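Local structure of probable amidase (Thermus thermophilus, 2DC0) at residues Val72-Pro77 with Pro82-Thr87; Glu119-Ile124 with Leu197-Ser202; Gly149-Ala154 with Leu161-Thr166; Arg295-Ala300 with Glu306-Gln311. The protein is a probable amidase of the amidase signature family, with an alpha/beta fold built round a mixed beta-sheet flanked by helices. All coordinates share one frame; numbering follows the deposited sequence.

Contact 1. Residues Val72-Pro77 with Pro82-Thr87; sequences VKDLFP and PTRAGT
Asp74 turns its CG away from its own backbone N (chi1 -156°), which sets the carboxylate against the backbone of Thr83, Arg84 and Ala85. Thr83 OG1 lies beside its backbone N (chi1 -58°), which puts the methyl CG2 anti to that N. Thr83 CG2 rests 3.5 Å from Asp74 O, while Thr83 OG1 lies beside Pro77, 3.4 Å from Pro77 CA.

Asp74 OD2 accepts from several donors. Arg84 N gives it a hydrogen bond of 2.9 Å, coming from above the carboxylate plane. Ala85 N adds a weak bond to the same oxygen. The main bond of Ala85 N goes to Asp74 O at 3.0 Å, so this N-H is shared between backbone and side chain of one residue. Two waters complete the grip. Water 2 donates to Asp74 OD2 at 2.7 Å and accepts from Gly86 N. Water 1 donates to Pro82 O and, weakly, to Asp74 OD2.

The segment 82-87 carries a type I' beta turn from Arg84 to Thr87. Ala85 and Gly86 both have positive phi there, and Thr87 N bonds to Arg84 O at 3.1 Å. The segment 72-77 is the end of strand 69-73 in the central sheet and its exit into a loop. Leu75 N and Phe76 N both donate to Lys73 O.

Arg84 CB packs 3.4 Å from Asp74 OD2. Arg84 NH1 stays 4.5 Å from Asp74 OD2, too far for a salt bridge, so any attraction is probably modest. Beyond the two segments, Lys114 NZ bonds to the carbonyls of Lys73 and Phe76.

Contact 2. Residues Glu119-Ile124 with Leu197-Ser202; sequences EIALGI and LPLSRS
Leu199 points its side chain at the backbone of Ile120 and Ala121. Its CG stands opposite its own backbone N (chi1 177°), and the forked end reaches the other loop. The two methyls divide the work. Leu199 CD2 meets the peptide of Ala121, 3.3 Å from Ala121 O, and also faces Ala121 CB at 4.3 Å. Leu199 CD1 sits 3.7 Å from Ile120 O and touches Leu122.

Leu122 and Leu199 lie at about a right angle to each other. They meet by single methyls, Leu122 CD1 and Leu199 CD1, 4.2 Å apart. Ala121 points its CB toward the other segment and adds a small apolar surface.

Ile120 and Ala121 both have positive phi, and Leu122 N bonds back to Glu119 O at 2.9 Å. In this tight bend the carbonyls of Ile120 and Ala121 lie beside Leu199. One water bridges the segments, donating to Ile120 O at 2.8 Å and to Pro198 O at 2.9 Å.

Both segments are loops of the amidase fold, one after strand 110-115 and the other before strand 206-210. Helix 310-321 packs on Ile120 and Leu122, and helix 281-296 packs on Leu199 through Ala293. Further along, Arg201 forms a salt bridge with Asp329 of the second subunit, which places this loop at the dimer interface.

The contact is thus apolar where the side chains meet, methyl against methyl and methyl against peptide. At the carbonyls of Ile120 and Pro198 the two segments are linked through water.

Contact 3. Residues Gly149-Ala154 with Leu161-Thr166; sequences GGSAVA and LASLGT
Ser151 and Ser163 make nearly the whole of this contact. The tight part is their two hydroxymethyl groups. Ser151 OG and Ser163 OG are hydrogen-bonded at 2.7 Å, and the shared proton may sit on one oxygen or the other. Ser151 CB also lies close, 3.0 Å from Ser163 OG and 3.6 Å from Ser163 CB. Ser163 OG is directed to the helix because it stands opposite its own backbone N (chi1 -170°). Ser151 OG instead lies beside its own N, opposite its carbonyl carbon.

Each hydroxyl has a further partner. The hydrogen bonds run as a chain from Thr71 OG1 through Ser163 OG and Ser151 OG to Thr115 OG1. Strands 69-73, 163-166 and 110-115 are thereby tied to the helix.

The rest is loose. Ser151 OG passes Leu164 O at 3.7 Å without a bond. Leu164 and Ala152 turn their side chains away from the contact. Leu164 packs on Phe76, and Ala152 on Leu209 and Pro175. Both are buried, so the loose side does not face solvent.

Gly149, Gly150 and Ser151 belong to the glycine- and serine-rich signature sequence of this family. They open helix 149-157, which lies on strand 163-166. That strand runs between strands 69-73 and 206-210, with Leu209 of the latter also touching Ser151. Helix 173-179 packs on Ala152 and Val153, and helix 3-11 on Leu161.

Contact 4. Residues Arg295-Ala300 with Glu306-Gln311; sequences RIHEKA and EGFSPQ
His297 leaves helical angles, ending helix 281-296, and holds the N-cap position of helix 298-303. The other segment leaves a 3-10 turn at Gly307. It then extends at Phe308 (psi 146°) before Ser309, the N-cap residue of helix 310-321. Val312 N gives a weak hydrogen bond to Ser309 OG, which also bonds to Glu119 OE1. The backbones stay apart, and their nearest CA atoms, Ala300 CA and Gly307 CA, are 8.1 Å from each other.

Phe308 bridges the two segments, meeting His297 and Ala300. Its CG lies opposite its own carbonyl carbon (chi1 -67°), and the ring reaches back toward the first segment. Its edge is turned to the face of the His297 ring in an offset edge-to-face pair. The planes stand at 83°, with the ring centroids of His297 and Phe308 5.8 Å apart. Phe308 CZ is 3.9 Å from His297 CB. Phe308 CE2 packs 4.0 Å from Ala300 CB.

Leu316 of helix 310-321 and the loop residues Thr87 and Ala89 also touch Phe308. An edge-to-face aromatic pair thus packs the helix-loop-helix connection between helices 281-296, 298-303 and 310-321, toward the periphery of the amidase fold.

In the fold
Along the chain the order is contact 1, contact 2 with contact 3 nested in its loop, then contact 4. Contacts 1 and 3 have centres about 12 Å apart and share the central sheet, where strands 69-73 and 163-166 are neighbours. Lys73 NZ bonds to Thr166 OG1 between them. Contact 2 lies about 11 Å from contact 1 and about 12 Å from contact 4, centre to centre. Glu119, in contact 2, hydrogen-bonds to Thr87 OG1 of contact 1 through OE2 and to Ser309 OG of contact 4 through OE1. Contacts 3 and 4 are farthest apart, about 24 Å between centres. The set therefore runs from the sheet core, through the loops, to the peripheral helices.

Contact 1. Residues Val72-Pro77 with Pro82-Thr87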
loop_
_atom_site.group_PDB
_atom_site.type_symbol
_atom_site.label_atom_id
_atom_site.label_comp_id
_atom_site.label_asym_id
_atom_site.label_seq_id
_atom_site.Cartn_x
_atom_site.Cartn_y
_atom_site.Cartn_z
ATOM N N VAL A 72 12.395 -24.875 -11.475
ATOM C CA VAL A 72 11.204 -24.045 -11.270
ATOM C C VAL A 72 10.233 -24.659 -10.267
ATOM O O VAL A 72 9.865 -25.828 -10.399
ATOM C CB VAL A 72 10.433 -23.854 -12.605
ATOM C CG1 VAL A 72 9.172 -23.029 -12.372
ATOM C CG2 VAL A 72 11.333 -23.179 -13.638
ATOM N N LYS A 73 9.811 -23.870 -9.277
ATOM C CA LYS A 73 8.860 -24.330 -8.255
ATOM C C LYS A 73 7.635 -24.908 -8.966
ATOM O O LYS A 73 7.150 -24.312 -9.926
ATOM C CB LYS A 73 8.447 -23.153 -7.367
ATOM C CG LYS A 73 7.586 -23.527 -6.170
ATOM C CD LYS A 73 7.293 -22.293 -5.341
ATOM C CE LYS A 73 6.662 -22.635 -4.003
ATOM N NZ LYS A 73 6.408 -21.395 -3.208
ATOM N N ASP A 74 7.106 -26.031 -8.479
ATOM C CA ASP A 74 5.980 -26.680 -9.153
ATOM C C ASP A 74 4.589 -26.046 -9.142
ATOM O O ASP A 74 3.588 -26.762 -9.109
ATOM C CB ASP A 74 5.860 -28.149 -8.713
ATOM C CG ASP A 74 5.146 -29.009 -9.750
ATOM O OD1 ASP A 74 5.294 -28.714 -10.957
ATOM O OD2 ASP A 74 4.456 -29.983 -9.374
ATOM N N LEU A 75 4.518 -24.719 -9.177
ATOM C CA LEU A 75 3.229 -24.034 -9.259
ATOM C C LEU A 75 3.242 -23.185 -10.525
ATOM O O LEU A 75 2.229 -22.596 -10.904
ATOM C CB LEU A 75 2.962 -23.166 -8.020
ATOM C CG LEU A 75 3.946 -22.076 -7.576
ATOM C CD1 LEU A 75 3.910 -20.886 -8.522
ATOM C CD2 LEU A 75 3.550 -21.636 -6.166
ATOM N N PHE A 76 4.411 -23.132 -11.166
ATOM C CA PHE A 76 4.620 -22.398 -12.414
ATOM C C PHE A 76 4.589 -23.415 -13.564
ATOM O O PHE A 76 5.402 -24.342 -13.605
ATOM C CB PHE A 76 6.003 -21.729 -12.445
ATOM C CG PHE A 76 6.136 -20.511 -11.570
ATOM C CD1 PHE A 76 5.538 -19.304 -11.928
ATOM C CD2 PHE A 76 6.911 -20.556 -10.413
ATOM C CE1 PHE A 76 5.717 -18.156 -11.144
ATOM C CE2 PHE A 76 7.097 -19.418 -9.623
ATOM C CZ PHE A 76 6.499 -18.215 -9.987
ATOM N N PRO A 77 3.648 -23.269 -14.502
ATOM C CA PRO A 77 3.622 -24.232 -15.606
ATOM C C PRO A 77 4.877 -24.095 -16.472
ATOM O O PRO A 77 5.350 -22.988 -16.732
ATOM C CB PRO A 77 2.352 -23.851 -16.358
ATOM C CG PRO A 77 1.455 -23.386 -15.243
ATOM C CD PRO A 77 2.387 -22.510 -14.443
ATOM N N PRO A 82 4.549 -31.556 -16.164
ATOM C CA PRO A 82 3.271 -31.470 -15.450
ATOM C C PRO A 82 3.371 -30.486 -14.283
ATOM O O PRO A 82 4.465 -30.220 -13.784
ATOM C CB PRO A 82 3.052 -32.902 -14.967
ATOM C CG PRO A 82 4.455 -33.365 -14.693
ATOM C CD PRO A 82 5.186 -32.866 -15.939
ATOM N N THR A 83 2.231 -29.943 -13.863
ATOM C CA THR A 83 2.170 -29.010 -12.732
ATOM C C THR A 83 1.272 -29.659 -11.680
ATOM O O THR A 83 0.081 -29.849 -11.920
ATOM C CB THR A 83 1.549 -27.651 -13.147
ATOM O OG1 THR A 83 2.316 -27.074 -14.216
ATOM C CG2 THR A 83 1.544 -26.685 -11.963
ATOM N N ARG A 84 1.835 -30.000 -10.524
ATOM C CA ARG A 84 1.069 -30.663 -9.466
ATOM C C ARG A 84 0.877 -29.846 -8.192
ATOM O O ARG A 84 0.006 -30.152 -7.379
ATOM C CB ARG A 84 1.718 -32.008 -9.121
ATOM C CG ARG A 84 1.554 -33.057 -10.211
ATOM C CD ARG A 84 2.287 -34.358 -9.882
ATOM N NE ARG A 84 1.936 -34.907 -8.569
ATOM C CZ ARG A 84 2.641 -34.709 -7.457
ATOM N NH1 ARG A 84 3.749 -33.970 -7.488
ATOM N NH2 ARG A 84 2.240 -35.257 -6.313
ATOM N N ALA A 85 1.696 -28.814 -8.014
ATOM C CA ALA A 85 1.592 -27.931 -6.848
ATOM C C ALA A 85 1.659 -28.656 -5.504
ATOM O O ALA A 85 1.074 -28.201 -4.512
ATOM C CB ALA A 85 0.297 -27.116 -6.933
ATOM N N GLY A 86 2.372 -29.778 -5.483
ATOM C CA GLY A 86 2.536 -30.548 -4.265
ATOM C C GLY A 86 1.251 -31.074 -3.654
ATOM O O GLY A 86 1.200 -31.352 -2.453
ATOM N N THR A 87 0.213 -31.230 -4.470
ATOM C CA THR A 87 -1.069 -31.712 -3.967
ATOM C C THR A 87 -1.640 -32.844 -4.812
ATOM O O THR A 87 -1.151 -33.120 -5.903
ATOM C CB THR A 87 -2.106 -30.563 -3.934
ATOM O OG1 THR A 87 -3.311 -31.018 -3.309
ATOM C CG2 THR A 87 -2.426 -30.097 -5.353
HETATM O O HOH W 1 5.300 -31.671 -11.505
HETATM O O HOH W 2 4.424 -31.191 -7.008
#

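Contact 2. Residues Glu119-Ile124 with Leu197-Ser202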
loop_
_atom_site.group_PDB
_atom_site.type_symbol
_atom_site.label_atom_id
_atom_site.label_comp_id
_atom_site.label_asym_id
_atom_site.label_seq_id
_atom_site.Cartn_x
_atom_site.Cartn_y
_atom_site.Cartn_z
ATOM N N GLU A 119 2.479 -28.197 -0.006
ATOM C CA GLU A 119 1.199 -28.306 -0.697
ATOM C C GLU A 119 0.494 -26.979 -0.975
ATOM O O GLU A 119 0.192 -26.216 -0.054
ATOM C CB GLU A 119 0.269 -29.255 0.060
ATOM C CG GLU A 119 -1.097 -29.420 -0.599
ATOM C CD GLU A 119 -1.862 -30.621 -0.066
ATOM O OE1 GLU A 119 -1.782 -30.879 1.151
ATOM O OE2 GLU A 119 -2.550 -31.289 -0.862
ATOM N N ILE A 120 0.222 -26.763 -2.264
ATOM C CA ILE A 120 -0.399 -25.569 -2.837
ATOM C C ILE A 120 0.174 -24.271 -2.294
ATOM O O ILE A 120 -0.490 -23.232 -2.322
ATOM C CB ILE A 120 -1.951 -25.532 -2.692
ATOM C CG1 ILE A 120 -2.362 -25.529 -1.219
ATOM C CG2 ILE A 120 -2.571 -26.693 -3.459
ATOM C CD1 ILE A 120 -3.820 -25.160 -0.958
ATOM N N ALA A 121 1.413 -24.347 -1.815
ATOM C CA ALA A 121 2.145 -23.200 -1.268
ATOM C C ALA A 121 1.543 -22.673 0.029
ATOM O O ALA A 121 1.883 -21.585 0.478
ATOM C CB ALA A 121 2.212 -22.082 -2.294
ATOM N N LEU A 122 0.654 -23.448 0.637
ATOM C CA LEU A 122 0.023 -23.016 1.874
ATOM C C LEU A 122 0.710 -23.638 3.082
ATOM O O LEU A 122 0.161 -24.520 3.744
ATOM C CB LEU A 122 -1.461 -23.380 1.857
ATOM C CG LEU A 122 -2.329 -22.850 2.999
ATOM C CD1 LEU A 122 -2.121 -21.345 3.165
ATOM C CD2 LEU A 122 -3.785 -23.156 2.690
ATOM N N GLY A 123 1.920 -23.167 3.367
ATOM C CA GLY A 123 2.674 -23.694 4.490
ATOM C C GLY A 123 4.145 -23.378 4.342
ATOM O O GLY A 123 4.622 -23.139 3.232
ATOM N N ILE A 124 4.871 -23.381 5.458
ATOM C CA ILE A 124 6.293 -23.073 5.425
ATOM C C ILE A 124 7.207 -24.152 6.011
ATOM O O ILE A 124 8.391 -23.900 6.213
ATOM C CB ILE A 124 6.585 -21.762 6.178
ATOM C CG1 ILE A 124 6.226 -21.936 7.659
ATOM C CG2 ILE A 124 5.804 -20.611 5.548
ATOM C CD1 ILE A 124 6.928 -23.067 8.460
ATOM N N LEU A 197 -0.096 -20.726 -10.549
ATOM C CA LEU A 197 -1.146 -21.027 -9.589
ATOM C C LEU A 197 -1.064 -20.005 -8.464
ATOM O O LEU A 197 -0.041 -19.884 -7.802
ATOM C CB LEU A 197 -0.962 -22.424 -9.001
ATOM C CG LEU A 197 -1.934 -22.753 -7.871
ATOM C CD1 LEU A 197 -3.352 -22.898 -8.432
ATOM C CD2 LEU A 197 -1.508 -24.037 -7.188
ATOM N N PRO A 198 -2.140 -19.247 -8.240
ATOM C CA PRO A 198 -2.090 -18.256 -7.162
ATOM C C PRO A 198 -2.448 -18.815 -5.780
ATOM O O PRO A 198 -3.035 -19.895 -5.659
ATOM C CB PRO A 198 -3.081 -17.193 -7.632
ATOM C CG PRO A 198 -4.120 -18.003 -8.364
ATOM C CD PRO A 198 -3.302 -19.033 -9.123
ATOM N N LEU A 199 -2.050 -18.095 -4.736
ATOM C CA LEU A 199 -2.396 -18.478 -3.374
ATOM C C LEU A 199 -3.234 -17.285 -2.925
ATOM O O LEU A 199 -4.437 -17.396 -2.704
ATOM C CB LEU A 199 -1.154 -18.612 -2.494
ATOM C CG LEU A 199 -1.424 -18.941 -1.017
ATOM C CD1 LEU A 199 -2.166 -20.266 -0.885
ATOM C CD2 LEU A 199 -0.094 -19.004 -0.268
ATOM N N SER A 200 -2.574 -16.141 -2.814
ATOM C CA SER A 200 -3.215 -14.887 -2.453
ATOM C C SER A 200 -2.788 -13.909 -3.543
ATOM O O SER A 200 -1.667 -13.414 -3.526
ATOM C CB SER A 200 -2.711 -14.399 -1.097
ATOM O OG SER A 200 -3.157 -13.076 -0.845
ATOM N N ARG A 201 -3.675 -13.643 -4.495
ATOM C CA ARG A 201 -3.349 -12.741 -5.590
ATOM C C ARG A 201 -2.842 -11.362 -5.179
ATOM O O ARG A 201 -2.001 -10.795 -5.869
ATOM C CB ARG A 201 -4.555 -12.574 -6.516
ATOM C CG ARG A 201 -4.917 -13.816 -7.325
ATOM C CD ARG A 201 -6.250 -13.612 -8.027
ATOM N NE ARG A 201 -6.226 -12.439 -8.897
ATOM C CZ ARG A 201 -7.307 -11.752 -9.258
ATOM N NH1 ARG A 201 -8.507 -12.121 -8.822
ATOM N NH2 ARG A 201 -7.188 -10.697 -10.054
ATOM N N SER A 202 -3.339 -10.815 -4.070
ATOM C CA SER A 202 -2.906 -9.482 -3.650
ATOM C C SER A 202 -1.699 -9.511 -2.717
ATOM O O SER A 202 -1.265 -8.469 -2.222
ATOM C CB SER A 202 -4.059 -8.728 -2.972
ATOM O OG SER A 202 -4.391 -9.297 -1.720
HETATM O O HOH W 3 -2.512 -22.194 -3.949
#

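Contact 3. Residues Gly149-Ala154 with Leu161-Thr166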
loop_
_atom_site.group_PDB
_atom_site.type_symbol
_atom_site.label_atom_id
_atom_site.label_comp_id
_atom_site.label_asym_id
_atom_site.label_seq_id
_atom_site.Cartn_x
_atom_site.Cartn_y
_atom_site.Cartn_z
ATOM N N GLY A 149 10.614 -24.847 -0.796
ATOM C CA GLY A 149 11.624 -25.710 -0.198
ATOM C C GLY A 149 12.539 -26.439 -1.161
ATOM O O GLY A 149 13.763 -26.358 -1.049
ATOM N N GLY A 150 11.947 -27.158 -2.108
ATOM C CA GLY A 150 12.740 -27.887 -3.075
ATOM C C GLY A 150 13.649 -26.953 -3.844
ATOM O O GLY A 150 14.785 -27.303 -4.137
ATOM N N SER A 151 13.157 -25.762 -4.173
ATOM C CA SER A 151 13.966 -24.804 -4.917
ATOM C C SER A 151 15.199 -24.352 -4.146
ATOM O O SER A 151 16.289 -24.263 -4.709
ATOM C CB SER A 151 13.136 -23.580 -5.311
ATOM O OG SER A 151 12.226 -23.889 -6.349
ATOM N N ALA A 152 15.031 -24.060 -2.859
ATOM C CA ALA A 152 16.147 -23.612 -2.038
ATOM C C ALA A 152 17.179 -24.732 -1.858
ATOM O O ALA A 152 18.383 -24.502 -1.957
ATOM C CB ALA A 152 15.638 -23.137 -0.675
ATOM N N VAL A 153 16.700 -25.942 -1.596
ATOM C CA VAL A 153 17.584 -27.083 -1.405
ATOM C C VAL A 153 18.338 -27.405 -2.695
ATOM O O VAL A 153 19.532 -27.724 -2.665
ATOM C CB VAL A 153 16.784 -28.329 -0.953
ATOM C CG1 VAL A 153 17.693 -29.554 -0.900
ATOM C CG2 VAL A 153 16.168 -28.072 0.417
ATOM N N ALA A 154 17.645 -27.317 -3.829
ATOM C CA ALA A 154 18.276 -27.591 -5.118
ATOM C C ALA A 154 19.429 -26.613 -5.346
ATOM O O ALA A 154 20.542 -27.013 -5.699
ATOM C CB ALA A 154 17.245 -27.466 -6.243
ATOM N N LEU A 161 21.695 -24.063 -11.173
ATOM C CA LEU A 161 22.409 -22.889 -10.662
ATOM C C LEU A 161 21.525 -21.862 -9.946
ATOM O O LEU A 161 22.024 -21.001 -9.225
ATOM C CB LEU A 161 23.150 -22.200 -11.814
ATOM C CG LEU A 161 24.218 -23.028 -12.539
ATOM C CD1 LEU A 161 24.737 -22.272 -13.774
ATOM C CD2 LEU A 161 25.354 -23.306 -11.575
ATOM N N ALA A 162 20.219 -21.956 -10.146
ATOM C CA ALA A 162 19.281 -21.037 -9.522
ATOM C C ALA A 162 17.889 -21.615 -9.654
ATOM O O ALA A 162 17.694 -22.616 -10.340
ATOM C CB ALA A 162 19.345 -19.665 -10.198
ATOM N N SER A 163 16.918 -20.984 -9.008
ATOM C CA SER A 163 15.558 -21.476 -9.084
ATOM C C SER A 163 14.545 -20.350 -8.970
ATOM O O SER A 163 14.857 -19.256 -8.483
ATOM C CB SER A 163 15.317 -22.511 -7.987
ATOM O OG SER A 163 14.077 -23.165 -8.182
ATOM N N LEU A 164 13.333 -20.621 -9.444
ATOM C CA LEU A 164 12.245 -19.648 -9.392
ATOM C C LEU A 164 11.181 -20.150 -8.419
ATOM O O LEU A 164 10.707 -21.273 -8.543
ATOM C CB LEU A 164 11.621 -19.474 -10.781
ATOM C CG LEU A 164 10.342 -18.631 -10.855
ATOM C CD1 LEU A 164 10.638 -17.198 -10.456
ATOM C CD2 LEU A 164 9.777 -18.686 -12.276
ATOM N N GLY A 165 10.815 -19.316 -7.455
ATOM C CA GLY A 165 9.803 -19.703 -6.488
ATOM C C GLY A 165 8.868 -18.545 -6.204
ATOM O O GLY A 165 8.883 -17.557 -6.938
ATOM N N THR A 166 8.039 -18.665 -5.167
ATOM C CA THR A 166 7.124 -17.582 -4.802
ATOM C C THR A 166 7.218 -17.283 -3.313
ATOM O O THR A 166 7.728 -18.087 -2.539
ATOM C CB THR A 166 5.637 -17.891 -5.148
ATOM O OG1 THR A 166 5.197 -19.056 -4.440
ATOM C CG2 THR A 166 5.469 -18.097 -6.655
#

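Contact 4. Residues Arg295-Ala300 with Glu306-Gln311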
loop_
_atom_site.group_PDB
_atom_site.type_symbol
_atom_site.label_atom_id
_atom_site.label_comp_id
_atom_site.label_asym_id
_atom_site.label_seq_id
_atom_site.Cartn_x
_atom_site.Cartn_y
_atom_site.Cartn_z
ATOM N N ARG A 295 -10.820 -19.308 -1.712
ATOM C CA ARG A 295 -11.667 -19.064 -2.865
ATOM C C ARG A 295 -11.029 -19.598 -4.147
ATOM O O ARG A 295 -11.721 -19.890 -5.121
ATOM C CB ARG A 295 -11.995 -17.570 -2.976
ATOM C CG ARG A 295 -12.686 -17.007 -1.715
ATOM C CD ARG A 295 -13.895 -17.866 -1.349
ATOM N NE ARG A 295 -14.645 -17.455 -0.156
ATOM C CZ ARG A 295 -14.177 -17.470 1.091
ATOM N NH1 ARG A 295 -12.931 -17.859 1.343
ATOM N NH2 ARG A 295 -14.982 -17.156 2.103
ATOM N N ILE A 296 -9.708 -19.740 -4.151
ATOM C CA ILE A 296 -9.029 -20.284 -5.322
ATOM C C ILE A 296 -9.310 -21.777 -5.437
ATOM O O ILE A 296 -9.575 -22.286 -6.521
ATOM C CB ILE A 296 -7.508 -20.118 -5.222
ATOM C CG1 ILE A 296 -7.148 -18.634 -5.287
ATOM C CG2 ILE A 296 -6.823 -20.920 -6.333
ATOM C CD1 ILE A 296 -7.509 -17.867 -6.589
ATOM N N HIS A 297 -9.248 -22.468 -4.305
ATOM C CA HIS A 297 -9.446 -23.913 -4.260
ATOM C C HIS A 297 -10.815 -24.324 -3.748
ATOM O O HIS A 297 -11.009 -25.464 -3.328
ATOM C CB HIS A 297 -8.368 -24.532 -3.374
ATOM C CG HIS A 297 -6.977 -24.242 -3.839
ATOM N ND1 HIS A 297 -6.372 -24.945 -4.857
ATOM C CD2 HIS A 297 -6.091 -23.288 -3.461
ATOM C CE1 HIS A 297 -5.173 -24.437 -5.090
ATOM N NE2 HIS A 297 -4.980 -23.430 -4.256
ATOM N N GLU A 298 -11.763 -23.400 -3.795
ATOM C CA GLU A 298 -13.112 -23.660 -3.310
ATOM C C GLU A 298 -13.797 -24.866 -3.962
ATOM O O GLU A 298 -14.381 -25.700 -3.271
ATOM C CB GLU A 298 -13.961 -22.405 -3.495
ATOM C CG GLU A 298 -15.387 -22.553 -3.029
ATOM C CD GLU A 298 -16.065 -21.214 -2.824
ATOM O OE1 GLU A 298 -15.886 -20.312 -3.670
ATOM O OE2 GLU A 298 -16.780 -21.070 -1.815
ATOM N N LYS A 299 -13.723 -24.955 -5.285
ATOM C CA LYS A 299 -14.340 -26.062 -6.003
ATOM C C LYS A 299 -13.713 -27.396 -5.597
ATOM O O LYS A 299 -14.417 -28.333 -5.214
ATOM C CB LYS A 299 -14.196 -25.845 -7.511
ATOM C CG LYS A 299 -14.905 -26.876 -8.372
ATOM C CD LYS A 299 -14.831 -26.493 -9.844
ATOM C CE LYS A 299 -15.630 -27.456 -10.713
ATOM N NZ LYS A 299 -15.104 -28.853 -10.637
ATOM N N ALA A 300 -12.388 -27.479 -5.667
ATOM C CA ALA A 300 -11.690 -28.711 -5.307
ATOM C C ALA A 300 -11.935 -29.111 -3.852
ATOM O O ALA A 300 -12.044 -30.297 -3.539
ATOM C CB ALA A 300 -10.194 -28.561 -5.555
ATOM N N GLU A 306 -10.334 -34.691 0.013
ATOM C CA GLU A 306 -9.342 -35.691 0.394
ATOM C C GLU A 306 -8.044 -35.542 -0.396
ATOM O O GLU A 306 -7.047 -36.200 -0.096
ATOM C CB GLU A 306 -9.904 -37.104 0.204
ATOM C CG GLU A 306 -10.183 -37.517 -1.243
ATOM C CD GLU A 306 -11.354 -36.774 -1.865
ATOM O OE1 GLU A 306 -12.368 -36.555 -1.167
ATOM O OE2 GLU A 306 -11.270 -36.427 -3.062
ATOM N N GLY A 307 -8.065 -34.679 -1.406
ATOM C CA GLY A 307 -6.879 -34.457 -2.209
ATOM C C GLY A 307 -5.907 -33.536 -1.497
ATOM O O GLY A 307 -4.749 -33.423 -1.896
ATOM N N PHE A 308 -6.387 -32.873 -0.446
ATOM C CA PHE A 308 -5.571 -31.956 0.346
ATOM C C PHE A 308 -5.161 -32.644 1.644
ATOM O O PHE A 308 -5.919 -33.444 2.191
ATOM C CB PHE A 308 -6.362 -30.688 0.702
ATOM C CG PHE A 308 -6.706 -29.820 -0.478
ATOM C CD1 PHE A 308 -5.715 -29.122 -1.162
ATOM C CD2 PHE A 308 -8.029 -29.686 -0.895
ATOM C CE1 PHE A 308 -6.037 -28.303 -2.243
ATOM C CE2 PHE A 308 -8.362 -28.872 -1.975
ATOM C CZ PHE A 308 -7.364 -28.178 -2.652
ATOM N N SER A 309 -3.967 -32.334 2.138
ATOM C CA SER A 309 -3.497 -32.919 3.395
ATOM C C SER A 309 -4.305 -32.293 4.533
ATOM O O SER A 309 -4.906 -31.230 4.360
ATOM C CB SER A 309 -2.011 -32.616 3.595
ATOM O OG SER A 309 -1.787 -31.212 3.669
ATOM N N PRO A 310 -4.343 -32.946 5.708
ATOM C CA PRO A 310 -5.101 -32.402 6.845
ATOM C C PRO A 310 -4.743 -30.948 7.184
ATOM O O PRO A 310 -5.631 -30.104 7.319
ATOM C CB PRO A 310 -4.759 -33.367 7.976
ATOM C CG PRO A 310 -4.611 -34.677 7.248
ATOM C CD PRO A 310 -3.810 -34.286 6.018
ATOM N N GLN A 311 -3.447 -30.666 7.317
ATOM C CA GLN A 311 -2.954 -29.321 7.640
ATOM C C GLN A 311 -3.479 -28.294 6.641
ATOM O O GLN A 311 -4.073 -27.287 7.024
ATOM C CB GLN A 311 -1.417 -29.287 7.618
ATOM C CG GLN A 311 -0.795 -27.965 8.106
ATOM C CD GLN A 311 0.468 -27.565 7.328
ATOM O OE1 GLN A 311 1.447 -27.058 7.907
ATOM N NE2 GLN A 311 0.444 -27.780 6.009
#